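Local coordinates for endopolygalacturonase (Chondrostereum purpureum, PDB 1KCD), which probably hydrolyses the alpha-1,4 links between galacturonate units of pectic polygalacturonan in plant cell walls, as a family 28 glycoside hydrolase, at residues G193-S198 / G224-A229. Sequence-based numbering, arbitrary orientation.
Sequences GGHGIS and GVRIKA. With GTR (beta-D-galactopyranuronic acid), chain C; GTK (beta-D-galactofuranuronic acid), chain B.
Ile197 and Ser198 pair in parallel with Val225 and Arg226, on neighbouring rungs of the right-handed parallel beta-helix of this family. Ile197 is held through both its backbone N and its backbone O: Ile197 N donates to Gly224 O and Ile197 O accepts from Arg226 N, each at 3.0 Å and nearly straight. Before the pairing, Gly196 has a positive phi of 89°, and a CB there would run into Gly224 O. Ile197 and Val225 point to one face of the sheet, the inside of the coil, where Ile197 CB lies 4.3 Å from Val225 CG1.

Ser198 and Arg226 point to the other face, where the sugars bind. The Arg226 chain bends at chi3 (-76°), turning the guanidinium edge to the pyranuronate carboxylate. Arg226 NH2 binds GTR O6A at 2.8 Å, and NH1 reaches O6B. Lys228 CE lies over the centre of one guanidinium face. Beyond CG the lysine is extended, which brings NZ between two sugars: Lys228 NZ binds GTR O6B at 2.9 Å and GTK O6A at 2.7 Å. His195 ND1 gives GTR O6A a 2.7 Å bond, with the oxygen near the ring plane.

Arg226 NE makes only a weak bond to Ser198 OG, but one water joins Arg226 NE, Ser198 OG and His195 O. Asp174 is hydrogen-bonded to Ser198 OG and forms salt bridges with Arg226 and Lys228. A leucine in place of Arg226 would probably leave the GTR carboxylate short of two bonds and Asp174 without one of its cationic partners. Asp174 probably helps to position the arginine and lysine. Histidine, arginine and lysine together form a site made for a carboxylate, consistent with selection of galacturonate over neutral sugars.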
ATOM      1  N   GLY A 193       1.874  12.922   0.115  1.00  7.01           N
ATOM      2  CA  GLY A 193       2.676  13.080  -1.082  1.00  6.49           C
ATOM      3  C   GLY A 193       2.291  12.187  -2.244  1.00  6.24           C
ATOM      4  O   GLY A 193       2.646  12.525  -3.368  1.00  7.82           O
ATOM      5  N   GLY A 194       1.652  11.050  -1.970  1.00  6.54           N
ATOM      6  CA  GLY A 194       1.475  10.030  -2.993  1.00  7.13           C
ATOM      7  C   GLY A 194       0.103  10.081  -3.677  1.00  5.63           C
ATOM      8  O   GLY A 194      -0.400  11.147  -3.998  1.00  7.07           O
ATOM      9  N   HIS A 195      -0.401   8.872  -3.979  1.00  5.81           N
ATOM     10  CA  HIS A 195      -1.633   8.715  -4.766  1.00  6.24           C
ATOM     11  C   HIS A 195      -2.777   8.192  -3.938  1.00  6.19           C
ATOM     12  O   HIS A 195      -3.793   7.806  -4.546  1.00  7.65           O
ATOM     13  CB  HIS A 195      -1.382   7.830  -6.000  1.00  7.07           C
ATOM     14  CG  HIS A 195      -0.384   8.476  -6.932  1.00  6.36           C
ATOM     15  ND1 HIS A 195      -0.127   7.827  -8.136  1.00  6.91           N
ATOM     16  CD2 HIS A 195       0.362   9.593  -6.884  1.00  7.40           C
ATOM     17  CE1 HIS A 195       0.784   8.558  -8.799  1.00  6.64           C
ATOM     18  NE2 HIS A 195       1.098   9.625  -8.060  1.00  6.97           N
ATOM     19  N   GLY A 196      -2.680   8.256  -2.618  1.00  6.04           N
ATOM     20  CA  GLY A 196      -3.843   7.966  -1.755  1.00  7.17           C
ATOM     21  C   GLY A 196      -3.951   6.492  -1.391  1.00  4.73           C
ATOM     22  O   GLY A 196      -3.013   5.697  -1.518  1.00  7.05           O
ATOM     23  N   ILE A 197      -5.120   6.111  -0.886  1.00  4.89           N
ATOM     24  CA  ILE A 197      -5.357   4.762  -0.351  1.00  5.27           C
ATOM     25  C   ILE A 197      -6.155   3.999  -1.378  1.00  4.51           C
ATOM     26  O   ILE A 197      -7.289   4.361  -1.682  1.00  5.73           O
ATOM     27  CB  ILE A 197      -6.117   4.839   0.968  1.00  5.77           C
ATOM     28  CG1 ILE A 197      -5.298   5.567   2.084  1.00  6.52           C
ATOM     29  CG2 ILE A 197      -6.535   3.457   1.472  1.00  6.17           C
ATOM     30  CD1 ILE A 197      -6.126   5.840   3.346  1.00  7.78           C
ATOM     31  N   SER A 198      -5.542   2.943  -1.933  1.00  4.96           N
ATOM     32  CA  SER A 198      -6.123   2.295  -3.114  1.00  5.19           C
ATOM     33  C   SER A 198      -6.417   0.801  -2.853  1.00  5.38           C
ATOM     34  O   SER A 198      -5.658   0.074  -2.206  1.00  6.35           O
ATOM     35  CB  SER A 198      -5.149   2.397  -4.294  1.00  6.04           C
ATOM     36  OG  SER A 198      -5.095   3.739  -4.742  1.00  7.13           O
ATOM     37  N   GLY A 224      -7.750  10.742  -2.946  1.00  6.32           N
ATOM     38  CA  GLY A 224      -7.969  10.480  -1.528  1.00  6.18           C
ATOM     39  C   GLY A 224      -8.074   8.966  -1.349  1.00  5.48           C
ATOM     40  O   GLY A 224      -7.174   8.337  -0.792  1.00  6.46           O
ATOM     41  N   VAL A 225      -9.172   8.400  -1.819  1.00  6.32           N
ATOM     42  CA  VAL A 225      -9.359   6.939  -1.876  1.00  6.15           C
ATOM     43  C   VAL A 225      -9.766   6.538  -3.283  1.00  6.30           C
ATOM     44  O   VAL A 225     -10.518   7.260  -3.945  1.00  7.41           O
ATOM     45  CB  VAL A 225     -10.354   6.400  -0.825  1.00  7.08           C
ATOM     46  CG1 VAL A 225      -9.896   6.778   0.581  1.00  6.85           C
ATOM     47  CG2 VAL A 225     -11.787   6.909  -1.097  1.00  9.02           C
ATOM     48  N   ARG A 226      -9.234   5.379  -3.701  1.00  7.19           N
ATOM     49  CA  ARG A 226      -9.624   4.815  -4.978  1.00  6.26           C
ATOM     50  C   ARG A 226      -9.900   3.316  -4.896  1.00  5.23           C
ATOM     51  O   ARG A 226      -9.239   2.584  -4.169  1.00  6.41           O
ATOM     52  CB  ARG A 226      -8.467   4.960  -5.984  1.00 11.89           C
ATOM     53  CG  ARG A 226      -8.255   6.302  -6.661  1.00 15.66           C
ATOM     54  CD  ARG A 226      -7.357   6.018  -7.906  1.00 11.99           C
ATOM     55  NE  ARG A 226      -5.993   5.809  -7.341  1.00 10.81           N
ATOM     56  CZ  ARG A 226      -4.917   5.735  -8.104  1.00  9.07           C
ATOM     57  NH1 ARG A 226      -5.002   5.781  -9.450  1.00  8.74           N
ATOM     58  NH2 ARG A 226      -3.699   5.558  -7.578  1.00  8.34           N
ATOM     59  N   ILE A 227     -10.872   2.908  -5.739  1.00  5.47           N
ATOM     60  CA  ILE A 227     -10.983   1.504  -6.089  1.00  5.64           C
ATOM     61  C   ILE A 227     -10.852   1.452  -7.589  1.00  5.44           C
ATOM     62  O   ILE A 227     -11.703   2.016  -8.285  1.00  7.99           O
ATOM     63  CB  ILE A 227     -12.300   0.855  -5.630  1.00  5.61           C
ATOM     64  CG1 ILE A 227     -12.503   1.157  -4.130  1.00  6.60           C
ATOM     65  CG2 ILE A 227     -12.321  -0.647  -5.965  1.00  6.87           C
ATOM     66  CD1 ILE A 227     -13.835   0.551  -3.626  1.00  8.08           C
ATOM     67  N   LYS A 228      -9.774   0.867  -8.072  1.00  5.44           N
ATOM     68  CA  LYS A 228      -9.459   0.858  -9.499  1.00  5.92           C
ATOM     69  C   LYS A 228      -9.405  -0.556 -10.001  1.00  5.48           C
ATOM     70  O   LYS A 228      -8.733  -1.395  -9.416  1.00  6.84           O
ATOM     71  CB  LYS A 228      -8.086   1.538  -9.750  1.00  6.36           C
ATOM     72  CG  LYS A 228      -7.000   1.433  -8.668  1.00  7.39           C
ATOM     73  CD  LYS A 228      -5.666   2.042  -9.142  1.00  8.31           C
ATOM     74  CE  LYS A 228      -4.665   2.116  -7.956  1.00  7.75           C
ATOM     75  NZ  LYS A 228      -3.321   2.384  -8.415  1.00  7.39           N
ATOM     76  N   ALA A 229     -10.111  -0.811 -11.091  1.00  5.75           N
ATOM     77  CA  ALA A 229     -10.038  -2.096 -11.740  1.00  6.04           C
ATOM     78  C   ALA A 229      -9.656  -1.893 -13.185  1.00  5.28           C
ATOM     79  O   ALA A 229     -10.158  -0.995 -13.867  1.00  6.52           O
ATOM     80  CB  ALA A 229     -11.366  -2.867 -11.686  1.00  6.78           C
TER
HETATM   81  C1  GTR C1002       0.921   7.001 -12.302  1.00  8.65           C
HETATM   82  C2  GTR C1002       2.011   5.905 -12.420  1.00  8.73           C
HETATM   83  C3  GTR C1002       1.359   4.675 -12.755  1.00  7.45           C
HETATM   84  C4  GTR C1002       0.329   4.190 -11.639  1.00  7.73           C
HETATM   85  C5  GTR C1002      -0.611   5.403 -11.461  1.00  7.43           C
HETATM   86  C6  GTR C1002      -1.570   5.144 -10.309  1.00  7.92           C
HETATM   87  O1  GTR C1002       1.522   8.207 -11.879  1.00  9.04           O
HETATM   88  O2  GTR C1002       2.910   6.302 -13.502  1.00  9.43           O
HETATM   89  O3  GTR C1002       2.349   3.581 -12.852  1.00  9.34           O
HETATM   90  O4  GTR C1002       1.035   3.892 -10.395  1.00  8.67           O
HETATM   91  O5  GTR C1002       0.132   6.601 -11.170  1.00  7.53           O
HETATM   92  O6A GTR C1002      -1.502   5.770  -9.229  1.00  9.04           O
HETATM   93  O6B GTR C1002      -2.432   4.270 -10.494  1.00  8.89           O
HETATM   94  C1  GTK B1001       2.422  -0.447  -8.303  0.59 10.19           C
HETATM   95  O1  GTK B1001       2.825  -1.794  -8.518  0.59 12.37           O
HETATM   96  C2  GTK B1001       3.152   0.548  -9.161  0.59  8.64           C
HETATM   97  O2  GTK B1001       2.987   1.860  -8.572  0.59  5.28           O
HETATM   98  C3  GTK B1001       2.289   0.557 -10.443  0.59  8.43           C
HETATM   99  O3  GTK B1001       2.926  -0.289 -11.389  0.59  7.96           O
HETATM  100  C4  GTK B1001       0.969  -0.107 -10.029  0.59  8.53           C
HETATM  101  O4  GTK B1001       1.049  -0.415  -8.645  0.59 10.68           O
HETATM  102  C5  GTK B1001      -0.300   0.647 -10.415  0.59  8.00           C
HETATM  103  O5  GTK B1001      -0.432   1.695  -9.467  0.59  7.19           O
HETATM  104  C6  GTK B1001      -1.603  -0.093 -10.459  0.59  9.19           C
HETATM  105  O6B GTK B1001      -1.664  -1.056 -11.379  0.59 10.97           O
HETATM  106  O6A GTK B1001      -2.541   0.117  -9.711  0.59 17.81           O
HETATM  107  O   HOH W   1      -5.934   6.226  -4.391  1.00 12.72           O
HETATM  108  O   HOH W   2      -9.375   2.477  -1.412  1.00  6.25           O